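Local coordinates for biofilm-surface layer protein A (Bacillus subtilis, PDB 4BHU) that helps form biofilms, self-polymerizing into a mechanically robust layer on their surface that makes the biofilm hydrophobic, at residues L8-T13 against A119-D124; F22-L27 against K90-T95; F42-G47 against Y102-E107. The protein carries 1 engineered substitution. All coordinates share one frame; numbering follows the deposited sequence. Where two conformers were deposited one is given.

Interaction 1: residues L8-T13 against A119-D124; sequences LFATIT and AEASID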
ATOM      1  N   LEU I   8      33.647 -10.090 -21.311  1.00 43.83           N
ATOM      2  CA  LEU I   8      32.999 -10.547 -22.534  1.00 36.62           C
ATOM      3  C   LEU I   8      33.750 -11.735 -23.076  1.00 39.37           C
ATOM      4  O   LEU I   8      34.983 -11.751 -23.133  1.00 38.26           O
ATOM      5  CB  LEU I   8      32.931  -9.440 -23.594  1.00 39.78           C
ATOM      6  CG  LEU I   8      32.325  -9.894 -24.937  1.00 36.10           C
ATOM      7  CD1 LEU I   8      30.851 -10.242 -24.807  1.00 38.32           C
ATOM      8  CD2 LEU I   8      32.537  -8.840 -26.016  1.00 40.88           C
ATOM      9  N   PHE I   9      32.992 -12.748 -23.450  1.00 34.52           N
ATOM     10  CA  PHE I   9      33.543 -13.933 -24.065  1.00 40.25           C
ATOM     11  C   PHE I   9      33.071 -13.970 -25.508  1.00 42.32           C
ATOM     12  O   PHE I   9      31.874 -13.858 -25.778  1.00 39.19           O
ATOM     13  CB  PHE I   9      33.066 -15.182 -23.341  1.00 44.26           C
ATOM     14  CG  PHE I   9      33.454 -15.217 -21.895  1.00 50.92           C
ATOM     15  CD1 PHE I   9      34.736 -15.588 -21.521  1.00 50.05           C
ATOM     16  CD2 PHE I   9      32.544 -14.855 -20.912  1.00 49.87           C
ATOM     17  CE1 PHE I   9      35.101 -15.612 -20.190  1.00 59.31           C
ATOM     18  CE2 PHE I   9      32.904 -14.876 -19.578  1.00 55.54           C
ATOM     19  CZ  PHE I   9      34.184 -15.253 -19.216  1.00 59.43           C
ATOM     20  N   ALA I  10      34.025 -14.129 -26.421  1.00 41.99           N
ATOM     21  CA  ALA I  10      33.744 -14.205 -27.847  1.00 41.01           C
ATOM     22  C   ALA I  10      34.270 -15.531 -28.366  1.00 38.31           C
ATOM     23  O   ALA I  10      35.457 -15.805 -28.293  1.00 41.30           O
ATOM     24  CB  ALA I  10      34.409 -13.038 -28.572  1.00 38.29           C
ATOM     25  N   THR I  11      33.382 -16.363 -28.883  0.64 38.28           N
ATOM     26  CA  THR I  11      33.788 -17.682 -29.325  0.64 41.26           C
ATOM     27  C   THR I  11      33.064 -18.098 -30.595  0.64 40.51           C
ATOM     28  O   THR I  11      31.864 -17.883 -30.746  0.64 39.95           O
ATOM     29  CB  THR I  11      33.524 -18.738 -28.229  0.64 42.93           C
ATOM     30  OG1 THR I  11      34.326 -18.445 -27.075  0.64 41.78           O
ATOM     31  CG2 THR I  11      33.849 -20.138 -28.734  0.64 41.77           C
ATOM     32  N   ILE I  12      33.811 -18.708 -31.509  1.00 43.01           N
ATOM     33  CA  ILE I  12      33.227 -19.335 -32.679  1.00 41.01           C
ATOM     34  C   ILE I  12      32.808 -20.736 -32.264  1.00 42.16           C
ATOM     35  O   ILE I  12      33.649 -21.541 -31.885  1.00 47.46           O
ATOM     36  CB  ILE I  12      34.242 -19.419 -33.844  1.00 50.14           C
ATOM     37  CG1 ILE I  12      34.745 -18.016 -34.222  1.00 43.68           C
ATOM     38  CG2 ILE I  12      33.611 -20.129 -35.030  1.00 44.25           C
ATOM     39  CD1 ILE I  12      35.918 -18.013 -35.246  1.00 49.24           C
ATOM     40  N   THR I  13      31.514 -21.029 -32.342  1.00 42.90           N
ATOM     41  CA  THR I  13      30.977 -22.263 -31.780  1.00 49.91           C
ATOM     42  C   THR I  13      30.554 -23.294 -32.815  1.00 50.84           C
ATOM     43  O   THR I  13      30.275 -24.442 -32.464  1.00 50.86           O
ATOM     44  CB  THR I  13      29.753 -21.974 -30.890  1.00 47.95           C
ATOM     45  OG1 THR I  13      28.711 -21.410 -31.689  1.00 46.68           O
ATOM     46  CG2 THR I  13      30.122 -21.010 -29.760  1.00 44.90           C
ATOM     47  N   ALA I 119      33.641  -3.974 -22.012  1.00 41.55           N
ATOM     48  CA  ALA I 119      34.402  -5.230 -22.091  1.00 40.10           C
ATOM     49  C   ALA I 119      34.654  -5.621 -23.557  1.00 45.57           C
ATOM     50  O   ALA I 119      33.932  -5.165 -24.450  1.00 39.79           O
ATOM     51  CB  ALA I 119      33.678  -6.337 -21.376  1.00 37.98           C
ATOM     52  N   GLU I 120      35.661  -6.471 -23.775  1.00 42.86           N
ATOM     53  CA  GLU I 120      36.127  -6.861 -25.112  1.00 44.13           C
ATOM     54  C   GLU I 120      36.567  -8.299 -25.180  1.00 45.72           C
ATOM     55  O   GLU I 120      37.055  -8.856 -24.203  1.00 42.10           O
ATOM     56  CB  GLU I 120      37.365  -6.070 -25.507  1.00 50.91           C
ATOM     57  CG  GLU I 120      37.137  -4.748 -26.155  1.00 52.49           C
ATOM     58  CD  GLU I 120      38.459  -4.138 -26.585  1.00 62.72           C
ATOM     59  OE1 GLU I 120      39.470  -4.878 -26.562  1.00 58.87           O
ATOM     60  OE2 GLU I 120      38.493  -2.935 -26.924  1.00 61.03           O
ATOM     61  N   ALA I 121      36.437  -8.886 -26.362  1.00 43.45           N
ATOM     62  CA  ALA I 121      36.970 -10.212 -26.609  1.00 37.88           C
ATOM     63  C   ALA I 121      37.093 -10.392 -28.118  1.00 42.83           C
ATOM     64  O   ALA I 121      36.309  -9.820 -28.874  1.00 43.03           O
ATOM     65  CB  ALA I 121      36.079 -11.277 -26.018  1.00 41.13           C
ATOM     66  N   SER I 122      38.073 -11.190 -28.544  1.00 44.80           N
ATOM     67  CA  SER I 122      38.383 -11.352 -29.970  1.00 46.91           C
ATOM     68  C   SER I 122      38.235 -12.787 -30.416  1.00 42.76           C
ATOM     69  O   SER I 122      38.321 -13.702 -29.598  1.00 46.48           O
ATOM     70  CB  SER I 122      39.820 -10.905 -30.246  1.00 45.64           C
ATOM     71  OG  SER I 122      39.932  -9.499 -30.165  1.00 51.46           O
ATOM     72  N   ILE I 123      37.997 -12.978 -31.710  1.00 41.79           N
ATOM     73  CA  ILE I 123      38.085 -14.300 -32.333  1.00 46.52           C
ATOM     74  C   ILE I 123      39.084 -14.300 -33.512  1.00 48.19           C
ATOM     75  O   ILE I 123      39.314 -13.270 -34.155  1.00 44.53           O
ATOM     76  CB  ILE I 123      36.725 -14.813 -32.865  1.00 43.21           C
ATOM     77  CG1 ILE I 123      36.126 -13.811 -33.844  1.00 40.98           C
ATOM     78  CG2 ILE I 123      35.766 -15.113 -31.720  1.00 45.06           C
ATOM     79  CD1 ILE I 123      34.845 -14.290 -34.500  1.00 40.78           C
ATOM     80  N   ASP I 124      39.671 -15.465 -33.775  1.00 48.55           N
ATOM     81  CA  ASP I 124      40.568 -15.653 -34.911  1.00 47.61           C
ATOM     82  C   ASP I 124      39.811 -16.368 -36.027  1.00 42.03           C
ATOM     83  O   ASP I 124      39.337 -17.490 -35.838  1.00 43.26           O
ATOM     84  CB  ASP I 124      41.772 -16.513 -34.502  1.00 46.00           C
ATOM     85  CG  ASP I 124      42.703 -15.812 -33.531  1.00 51.15           C
ATOM     86  OD1 ASP I 124      42.877 -14.584 -33.632  1.00 51.93           O
ATOM     87  OD2 ASP I 124      43.270 -16.501 -32.655  1.00 63.16           O
TER
HETATM   88  O   HOH W   1      36.685  -8.975 -21.485  1.00 47.98           O
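The methyl groups of A10 and A121 meet at the middle of a seam between two strands that run nearly the same way, 14° apart; the two CB atoms are 3.5 Å from each other. Apolar contact carries this interface. At one end L8 CB lies 3.9 Å from A119 CB, and L8 CG, anti to its backbone N (chi1 177°), approaches A121 CB. Alanine suits such a narrow gap: even its methyl is pressed, with A121 CB only 3.1 Å from the carbonyl L8 O. At the other end, where T11 CA and I123 CA are 6.2 Å apart, the longer isoleucines reach across. I12 and I123 cross at about a right angle, I12 CG1 to I123 CD1 3.7 Å, while I123 CG2, anti to its carbonyl carbon, rests 3.5 Å from A10 O.

The polar link is a water, which accepts from L8 N at 3.2 Å and donates to E120 O at 2.7 Å. The backbones otherwise bond to different neighbours, F9 and T11 to T28 and E26, A119 and A121 to A106 and F104. Away from the seam, the side chains of E120 and S122 find hydroxyl partners in Y118 and T103.

Two strands bonded to separate sheets yet packed through small and branched apolar side chains form one closing edge of a beta-sandwich, consistent with the immunoglobulin-like fold of this family.

Interaction 2: residues F22-L27 against K90-T95; sequences FSDIEL and KLNNKT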
ATOM      1  N   PHE I  22      30.390 -21.073 -43.363  1.00 51.96           N
ATOM      2  CA  PHE I  22      29.248 -20.898 -42.463  1.00 53.15           C
ATOM      3  C   PHE I  22      29.558 -21.443 -41.067  1.00 55.76           C
ATOM      4  O   PHE I  22      30.116 -22.538 -40.920  1.00 48.12           O
ATOM      5  CB  PHE I  22      28.009 -21.606 -42.997  1.00 55.86           C
ATOM      6  CG  PHE I  22      27.627 -21.198 -44.384  1.00 61.46           C
ATOM      7  CD1 PHE I  22      28.134 -21.879 -45.484  1.00 64.66           C
ATOM      8  CD2 PHE I  22      26.750 -20.144 -44.597  1.00 64.95           C
ATOM      9  CE1 PHE I  22      27.779 -21.511 -46.769  1.00 65.40           C
ATOM     10  CE2 PHE I  22      26.394 -19.771 -45.884  1.00 64.63           C
ATOM     11  CZ  PHE I  22      26.909 -20.457 -46.968  1.00 61.30           C
ATOM     12  N   SER I  23      29.192 -20.680 -40.041  1.00 51.91           N
ATOM     13  CA  SER I  23      29.453 -21.085 -38.663  1.00 48.24           C
ATOM     14  C   SER I  23      28.550 -20.293 -37.713  1.00 48.04           C
ATOM     15  O   SER I  23      27.605 -19.636 -38.156  1.00 45.90           O
ATOM     16  CB  SER I  23      30.931 -20.872 -38.322  1.00 46.43           C
ATOM     17  OG  SER I  23      31.289 -21.512 -37.102  1.00 52.32           O
ATOM     18  N   ASP I  24      28.831 -20.383 -36.414  1.00 46.64           N
ATOM     19  CA  ASP I  24      28.066 -19.669 -35.398  1.00 39.62           C
ATOM     20  C   ASP I  24      29.029 -18.998 -34.447  1.00 41.91           C
ATOM     21  O   ASP I  24      30.128 -19.520 -34.184  1.00 40.16           O
ATOM     22  CB  ASP I  24      27.180 -20.609 -34.571  1.00 47.42           C
ATOM     23  CG  ASP I  24      26.314 -21.518 -35.421  1.00 47.74           C
ATOM     24  OD1 ASP I  24      25.466 -21.025 -36.195  1.00 48.21           O
ATOM     25  OD2 ASP I  24      26.459 -22.747 -35.275  1.00 52.21           O
ATOM     26  N   ILE I  25      28.612 -17.843 -33.926  1.00 34.99           N
ATOM     27  CA  ILE I  25      29.404 -17.115 -32.960  1.00 36.70           C
ATOM     28  C   ILE I  25      28.559 -16.858 -31.706  1.00 39.21           C
ATOM     29  O   ILE I  25      27.337 -16.653 -31.788  1.00 34.04           O
ATOM     30  CB  ILE I  25      29.940 -15.778 -33.535  1.00 38.61           C
ATOM     31  CG1 ILE I  25      30.568 -15.999 -34.917  1.00 41.61           C
ATOM     32  CG2 ILE I  25      30.965 -15.137 -32.588  1.00 39.16           C
ATOM     33  CD1 ILE I  25      29.548 -15.975 -36.071  1.00 41.07           C
ATOM     34  N   GLU I  26      29.219 -16.898 -30.551  1.00 34.79           N
ATOM     35  CA  GLU I  26      28.563 -16.575 -29.286  1.00 33.67           C
ATOM     36  C   GLU I  26      29.278 -15.453 -28.596  1.00 35.57           C
ATOM     37  O   GLU I  26      30.483 -15.540 -28.309  1.00 35.82           O
ATOM     38  CB  GLU I  26      28.503 -17.794 -28.352  1.00 37.91           C
ATOM     39  CG  GLU I  26      27.395 -18.760 -28.713  1.00 45.49           C
ATOM     40  CD  GLU I  26      27.151 -19.844 -27.652  1.00 45.10           C
ATOM     41  OE1 GLU I  26      27.770 -19.788 -26.562  1.00 45.11           O
ATOM     42  OE2 GLU I  26      26.334 -20.749 -27.939  1.00 41.95           O
ATOM     43  N   LEU I  27      28.527 -14.393 -28.314  1.00 29.38           N
ATOM     44  CA  LEU I  27      29.028 -13.325 -27.474  1.00 34.10           C
ATOM     45  C   LEU I  27      28.282 -13.361 -26.142  1.00 37.31           C
ATOM     46  O   LEU I  27      27.043 -13.244 -26.097  1.00 31.20           O
ATOM     47  CB  LEU I  27      28.852 -11.977 -28.159  1.00 35.88           C
ATOM     48  CG  LEU I  27      29.330 -11.983 -29.614  1.00 35.09           C
ATOM     49  CD1 LEU I  27      28.944 -10.685 -30.265  1.00 39.08           C
ATOM     50  CD2 LEU I  27      30.833 -12.201 -29.682  1.00 33.60           C
ATOM     51  N   LYS I  90      23.609 -14.813 -29.581  1.00 33.23           N
ATOM     52  CA  LYS I  90      23.940 -15.880 -30.530  1.00 34.22           C
ATOM     53  C   LYS I  90      23.802 -15.398 -31.971  1.00 32.51           C
ATOM     54  O   LYS I  90      22.707 -15.058 -32.399  1.00 32.91           O
ATOM     55  CB  LYS I  90      23.057 -17.105 -30.326  1.00 36.39           C
ATOM     56  CG  LYS I  90      23.418 -17.957 -29.103  1.00 40.23           C
ATOM     57  CD  LYS I  90      22.755 -19.351 -29.191  1.00 39.84           C
ATOM     58  CE  LYS I  90      23.075 -20.237 -27.982  1.00 55.03           C
ATOM     59  NZ  LYS I  90      22.440 -21.608 -28.074  1.00 56.91           N
ATOM     60  N   LEU I  91      24.927 -15.328 -32.686  1.00 36.97           N
ATOM     61  CA  LEU I  91      24.930 -15.012 -34.118  1.00 32.91           C
ATOM     62  C   LEU I  91      24.897 -16.346 -34.845  1.00 32.59           C
ATOM     63  O   LEU I  91      25.885 -17.076 -34.852  1.00 39.72           O
ATOM     64  CB  LEU I  91      26.174 -14.214 -34.504  1.00 30.42           C
ATOM     65  CG  LEU I  91      26.337 -12.898 -33.739  1.00 34.46           C
ATOM     66  CD1 LEU I  91      27.641 -12.195 -34.085  1.00 39.17           C
ATOM     67  CD2 LEU I  91      25.129 -11.980 -33.982  1.00 33.16           C
ATOM     68  N   ASN I  92      23.753 -16.670 -35.427  1.00 36.13           N
ATOM     69  CA  ASN I  92      23.527 -17.990 -36.005  1.00 36.74           C
ATOM     70  C   ASN I  92      23.697 -18.066 -37.531  1.00 44.41           C
ATOM     71  O   ASN I  92      23.255 -17.174 -38.271  1.00 39.94           O
ATOM     72  CB  ASN I  92      22.126 -18.457 -35.639  1.00 36.99           C
ATOM     73  CG  ASN I  92      21.969 -18.699 -34.153  1.00 33.97           C
ATOM     74  OD1 ASN I  92      22.898 -19.150 -33.484  1.00 39.91           O
ATOM     75  ND2 ASN I  92      20.794 -18.388 -33.630  1.00 37.44           N
ATOM     76  N   ASN I  93      24.337 -19.140 -37.998  1.00 45.18           N
ATOM     77  CA  ASN I  93      24.387 -19.412 -39.434  1.00 49.31           C
ATOM     78  C   ASN I  93      24.957 -18.219 -40.208  1.00 40.94           C
ATOM     79  O   ASN I  93      24.303 -17.682 -41.088  1.00 43.58           O
ATOM     80  CB  ASN I  93      22.969 -19.739 -39.930  1.00 45.56           C
ATOM     81  CG  ASN I  93      22.944 -20.276 -41.361  1.00 63.53           C
ATOM     82  OD1 ASN I  93      23.937 -20.814 -41.859  1.00 63.31           O
ATOM     83  ND2 ASN I  93      21.795 -20.137 -42.023  1.00 65.12           N
ATOM     84  N   LYS I  94      26.173 -17.808 -39.856  1.00 46.08           N
ATOM     85  CA  LYS I  94      26.823 -16.652 -40.468  1.00 44.41           C
ATOM     86  C   LYS I  94      27.945 -17.067 -41.425  1.00 47.44           C
ATOM     87  O   LYS I  94      28.559 -18.114 -41.249  1.00 47.21           O
ATOM     88  CB  LYS I  94      27.450 -15.767 -39.385  1.00 39.37           C
ATOM     89  CG  LYS I  94      26.476 -15.240 -38.344  1.00 36.26           C
ATOM     90  CD  LYS I  94      25.432 -14.339 -38.962  1.00 36.19           C
ATOM     91  CE  LYS I  94      24.377 -13.943 -37.950  1.00 37.36           C
ATOM     92  NZ  LYS I  94      23.360 -13.052 -38.561  1.00 32.38           N
ATOM     93  N   THR I  95      28.233 -16.211 -42.407  1.00 44.71           N
ATOM     94  CA  THR I  95      29.432 -16.349 -43.228  1.00 39.63           C
ATOM     95  C   THR I  95      30.628 -15.668 -42.570  1.00 40.09           C
ATOM     96  O   THR I  95      30.654 -14.450 -42.420  1.00 45.30           O
ATOM     97  CB  THR I  95      29.223 -15.716 -44.622  1.00 44.82           C
ATOM     98  OG1 THR I  95      28.218 -16.446 -45.340  1.00 41.78           O
ATOM     99  CG2 THR I  95      30.540 -15.714 -45.408  1.00 46.12           C
TER
HETATM  100  O   HOH W   2      25.524 -18.948 -31.927  1.00 40.41           O
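F22 opens the strand pairing opposite T95, in a non-hydrogen-bonded antiparallel position where the threonine hydroxyl lies obliquely to its ring, F22 CE2 to T95 OG1 3.8 Å. The ring also lies beside the N93 amide, their planes 36° apart. S23 exchanges two backbone bonds with K94: S23 N to K94 O and K94 N to S23 O, both 2.9 Å. Because N93 and K94 together face S23, the chain makes a G1 beta bulge; N93, in its first position, adopts the left-handed conformation (phi 55°) that asparagine tolerates better than most residues.

D24 holds the bulge from the side. Its CG lies beside its own backbone N (chi1 -51°), and D24 OD1 accepts from N93 N at 2.8 Å in an almost straight bond. A short acid keeps its carboxylate near the backbone, where it can take up the amide that the bulge pushes out of the ladder. At I25 the ladder resumes, one residue shifted, with I25 N to L91 O 3.0 Å and I25 O to L91 N 2.9 Å. The isoleucine crosses K94 at about a right angle, its CD1 3.9 Å from K94 CG; the lysine's CB and CG serve as apolar surface, while its chain bends away and NZ forms a salt bridge with D54.

E26 and K90 then lie side by side, both extended beyond CG, on the face shared with F22 and T95. Their salt bridge is long, E26 OE2 to K90 NZ 4.0 Å. L27 ends the run by packing on L91 through their CD1 atoms.

Strand 22-30 is the middle of a three-stranded antiparallel sheet, flanked by strand 90-95, which turns a corner at N93, and by strand 7-12 (T11 with E26, T13 with D24).

Interaction 3: residues F42-G47 against Y102-E107; sequences FTLPSG and YTFRAE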
ATOM      1  N   PHE I  42      25.879  -4.275 -27.651  1.00 26.76           N
ATOM      2  CA  PHE I  42      26.928  -5.080 -28.261  1.00 27.98           C
ATOM      3  C   PHE I  42      27.327  -4.375 -29.548  1.00 28.12           C
ATOM      4  O   PHE I  42      26.463  -3.910 -30.282  1.00 27.41           O
ATOM      5  CB  PHE I  42      26.404  -6.468 -28.631  1.00 25.92           C
ATOM      6  CG  PHE I  42      26.243  -7.402 -27.474  1.00 31.62           C
ATOM      7  CD1 PHE I  42      25.078  -7.399 -26.719  1.00 28.55           C
ATOM      8  CD2 PHE I  42      27.246  -8.308 -27.158  1.00 31.65           C
ATOM      9  CE1 PHE I  42      24.920  -8.281 -25.661  1.00 32.73           C
ATOM     10  CE2 PHE I  42      27.100  -9.194 -26.102  1.00 32.00           C
ATOM     11  CZ  PHE I  42      25.935  -9.177 -25.345  1.00 32.00           C
ATOM     12  N   THR I  43      28.631  -4.293 -29.806  1.00 29.81           N
ATOM     13  CA  THR I  43      29.162  -3.704 -31.042  1.00 30.84           C
ATOM     14  C   THR I  43      29.942  -4.783 -31.803  1.00 29.39           C
ATOM     15  O   THR I  43      30.867  -5.405 -31.273  1.00 31.18           O
ATOM     16  CB  THR I  43      30.081  -2.508 -30.752  1.00 33.01           C
ATOM     17  OG1 THR I  43      29.347  -1.518 -30.024  1.00 30.46           O
ATOM     18  CG2 THR I  43      30.611  -1.875 -32.075  1.00 36.75           C
ATOM     19  N   LEU I  44      29.529  -5.029 -33.035  1.00 27.82           N
ATOM     20  CA  LEU I  44      30.155  -6.064 -33.848  1.00 31.93           C
ATOM     21  C   LEU I  44      31.143  -5.398 -34.807  1.00 33.53           C
ATOM     22  O   LEU I  44      30.908  -4.275 -35.256  1.00 30.65           O
ATOM     23  CB  LEU I  44      29.092  -6.836 -34.633  1.00 31.43           C
ATOM     24  CG  LEU I  44      27.898  -7.383 -33.844  1.00 36.44           C
ATOM     25  CD1 LEU I  44      26.977  -8.186 -34.756  1.00 34.71           C
ATOM     26  CD2 LEU I  44      28.344  -8.225 -32.678  1.00 30.50           C
ATOM     27  N   PRO I  45      32.249  -6.084 -35.121  1.00 35.38           N
ATOM     28  CA  PRO I  45      33.208  -5.476 -36.053  1.00 35.64           C
ATOM     29  C   PRO I  45      32.784  -5.700 -37.503  1.00 34.78           C
ATOM     30  O   PRO I  45      31.948  -6.581 -37.773  1.00 28.56           O
ATOM     31  CB  PRO I  45      34.517  -6.190 -35.704  1.00 33.10           C
ATOM     32  CG  PRO I  45      34.080  -7.549 -35.230  1.00 36.03           C
ATOM     33  CD  PRO I  45      32.715  -7.386 -34.613  1.00 33.28           C
ATOM     34  N   SER I  46      33.319  -4.904 -38.432  1.00 34.80           N
ATOM     35  CA  SER I  46      32.942  -5.056 -39.839  1.00 35.17           C
ATOM     36  C   SER I  46      33.280  -6.484 -40.230  1.00 27.99           C
ATOM     37  O   SER I  46      34.334  -6.992 -39.865  1.00 32.53           O
ATOM     38  CB  SER I  46      33.675  -4.046 -40.736  1.00 38.69           C
ATOM     39  OG  SER I  46      32.941  -3.824 -41.935  1.00 43.22           O
ATOM     40  N   GLY I  47      32.362  -7.127 -40.938  1.00 32.60           N
ATOM     41  CA  GLY I  47      32.463  -8.547 -41.222  1.00 38.24           C
ATOM     42  C   GLY I  47      31.400  -9.351 -40.495  1.00 35.65           C
ATOM     43  O   GLY I  47      31.066 -10.457 -40.910  1.00 33.14           O
ATOM     44  N   TYR I 102      39.172 -10.460 -35.109  1.00 45.13           N
ATOM     45  CA  TYR I 102      38.003  -9.586 -35.041  1.00 39.32           C
ATOM     46  C   TYR I 102      37.589  -9.367 -33.588  1.00 42.11           C
ATOM     47  O   TYR I 102      37.397 -10.338 -32.836  1.00 41.89           O
ATOM     48  CB  TYR I 102      36.847 -10.214 -35.809  1.00 38.19           C
ATOM     49  CG  TYR I 102      37.075 -10.245 -37.300  1.00 36.81           C
ATOM     50  CD1 TYR I 102      37.866 -11.229 -37.881  1.00 41.38           C
ATOM     51  CD2 TYR I 102      36.503  -9.276 -38.131  1.00 39.35           C
ATOM     52  CE1 TYR I 102      38.073 -11.261 -39.251  1.00 38.05           C
ATOM     53  CE2 TYR I 102      36.694  -9.303 -39.493  1.00 40.92           C
ATOM     54  CZ  TYR I 102      37.486 -10.289 -40.052  1.00 44.75           C
ATOM     55  OH  TYR I 102      37.676 -10.306 -41.419  1.00 45.06           O
ATOM     56  N   THR I 103      37.453  -8.097 -33.215  1.00 35.67           N
ATOM     57  CA  THR I 103      37.164  -7.714 -31.841  1.00 40.64           C
ATOM     58  C   THR I 103      35.721  -7.244 -31.655  1.00 37.99           C
ATOM     59  O   THR I 103      35.221  -6.383 -32.391  1.00 36.09           O
ATOM     60  CB  THR I 103      38.106  -6.590 -31.362  1.00 46.74           C
ATOM     61  OG1 THR I 103      39.473  -6.989 -31.536  1.00 45.00           O
ATOM     62  CG2 THR I 103      37.845  -6.264 -29.884  1.00 43.60           C
ATOM     63  N   PHE I 104      35.075  -7.827 -30.651  1.00 40.24           N
ATOM     64  CA  PHE I 104      33.713  -7.498 -30.273  1.00 32.01           C
ATOM     65  C   PHE I 104      33.743  -6.727 -28.961  1.00 37.84           C
ATOM     66  O   PHE I 104      34.609  -6.960 -28.112  1.00 34.08           O
ATOM     67  CB  PHE I 104      32.892  -8.772 -30.076  1.00 35.10           C
ATOM     68  CG  PHE I 104      32.752  -9.597 -31.316  1.00 34.37           C
ATOM     69  CD1 PHE I 104      33.773 -10.437 -31.720  1.00 39.00           C
ATOM     70  CD2 PHE I 104      31.607  -9.524 -32.091  1.00 34.99           C
ATOM     71  CE1 PHE I 104      33.645 -11.198 -32.863  1.00 36.17           C
ATOM     72  CE2 PHE I 104      31.472 -10.285 -33.241  1.00 34.71           C
ATOM     73  CZ  PHE I 104      32.496 -11.122 -33.627  1.00 37.26           C
ATOM     74  N   ARG I 105      32.782  -5.823 -28.809  1.00 33.94           N
ATOM     75  CA  ARG I 105      32.683  -4.954 -27.644  1.00 35.85           C
ATOM     76  C   ARG I 105      31.272  -5.062 -27.076  1.00 35.43           C
ATOM     77  O   ARG I 105      30.305  -5.348 -27.785  1.00 29.04           O
ATOM     78  CB  ARG I 105      33.006  -3.502 -28.016  1.00 40.41           C
ATOM     79  CG  ARG I 105      34.431  -3.323 -28.519  1.00 53.07           C
ATOM     80  CD  ARG I 105      34.685  -1.976 -29.193  1.00 56.80           C
ATOM     81  NE  ARG I 105      36.085  -1.852 -29.607  1.00 61.49           N
ATOM     82  CZ  ARG I 105      36.590  -2.371 -30.726  1.00 58.89           C
ATOM     83  NH1 ARG I 105      35.822  -3.055 -31.564  1.00 56.74           N
ATOM     84  NH2 ARG I 105      37.874  -2.213 -31.012  1.00 61.90           N
ATOM     85  N   ALA I 106      31.160  -4.854 -25.778  1.00 35.87           N
ATOM     86  CA  ALA I 106      29.860  -4.891 -25.136  1.00 33.14           C
ATOM     87  C   ALA I 106      29.975  -4.079 -23.868  1.00 39.86           C
ATOM     88  O   ALA I 106      30.991  -4.134 -23.174  1.00 37.95           O
ATOM     89  CB  ALA I 106      29.438  -6.333 -24.828  1.00 34.61           C
ATOM     90  N   GLU I 107      28.954  -3.283 -23.599  1.00 38.71           N
ATOM     91  CA  GLU I 107      28.929  -2.485 -22.393  1.00 43.82           C
ATOM     92  C   GLU I 107      27.501  -2.214 -21.962  1.00 42.67           C
ATOM     93  O   GLU I 107      26.558  -2.254 -22.769  1.00 32.21           O
ATOM     94  CB  GLU I 107      29.641  -1.158 -22.626  1.00 44.78           C
ATOM     95  CG  GLU I 107      29.048  -0.333 -23.755  1.00 50.73           C
ATOM     96  CD  GLU I 107      29.818   0.959 -23.991  1.00 60.22           C
ATOM     97  OE1 GLU I 107      30.855   1.146 -23.322  1.00 65.27           O
ATOM     98  OE2 GLU I 107      29.393   1.781 -24.833  1.00 60.37           O
TER
HETATM   99  O   HOH W   3      33.537  -4.288 -32.317  1.00 40.51           O
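P45 and F104 form the apolar centre, with the pyrrolidine CD over one face of the phenyl ring, 3.7 Å from its centroid and 22° off the normal. It is a CH-pi contact displaced toward the rim, and it suits proline, whose CD hydrogens are mildly polarised by the ring nitrogen. L44 meets the same ring at its edge, in plane, L44 CD2 to F104 CD2 being 3.6 Å. One aromatic side chain therefore receives two neighbours, one carbon over a face and one at the rim. Further along, A106 CB makes a second, off-centre CH-pi contact with the F42 ring at 4.2 Å from its centroid; alanine's methyl is small enough to fit against the ring at this close non-hydrogen-bonded pair, F42 CA to A106 CA 4.3 Å.

Beside this core P45 CG also touches Y102 CB, and the tyrosine ring edge meets S46 O in plane, with Y102 CE2 3.3 Å away. A CB on G47 would press on that ring and, at phi 111°, on the preceding carbonyl O, which explains the glycine.

The backbones join at T43 and R105: T43 N to R105 O is 2.8 Å, and R105 N to T43 O is 3.1 Å. Outermost, a water donates to T43 O and T103 O and takes a weak bond from R105 NH1 at 2.7 Å, in the plane of the guanidinium.

Within these segments the ladder ends at T43-R105; beyond it, aromatic and proline packing holds the departing chain against strand 100-109, with the water joining the carbonyls on its polar side.

How the interactions relate
Interactions 2 and 3 lie in opposite sheets of one beta-sandwich, their centres about 13 Å apart, and interaction 1 joins those sheets along an edge. Interaction 1 meets interaction 2 through the pairing of strands 7-12 and 22-30, with T13 N 2.8 Å from D24 O. It meets interaction 3 through strands 100-109 and 119-125, where the hydroxyls of S122 (OG) and T103 (OG1) are 2.9 Å apart. The interior between the sheets is shared: L27 CD1 packs on F104 CD2 at 3.4 Å, and L91 CD1 lies 4.1 Å from L44 CD1. Along the chain, interactions 2 and 3 are both nested inside the loop closed by interaction 1.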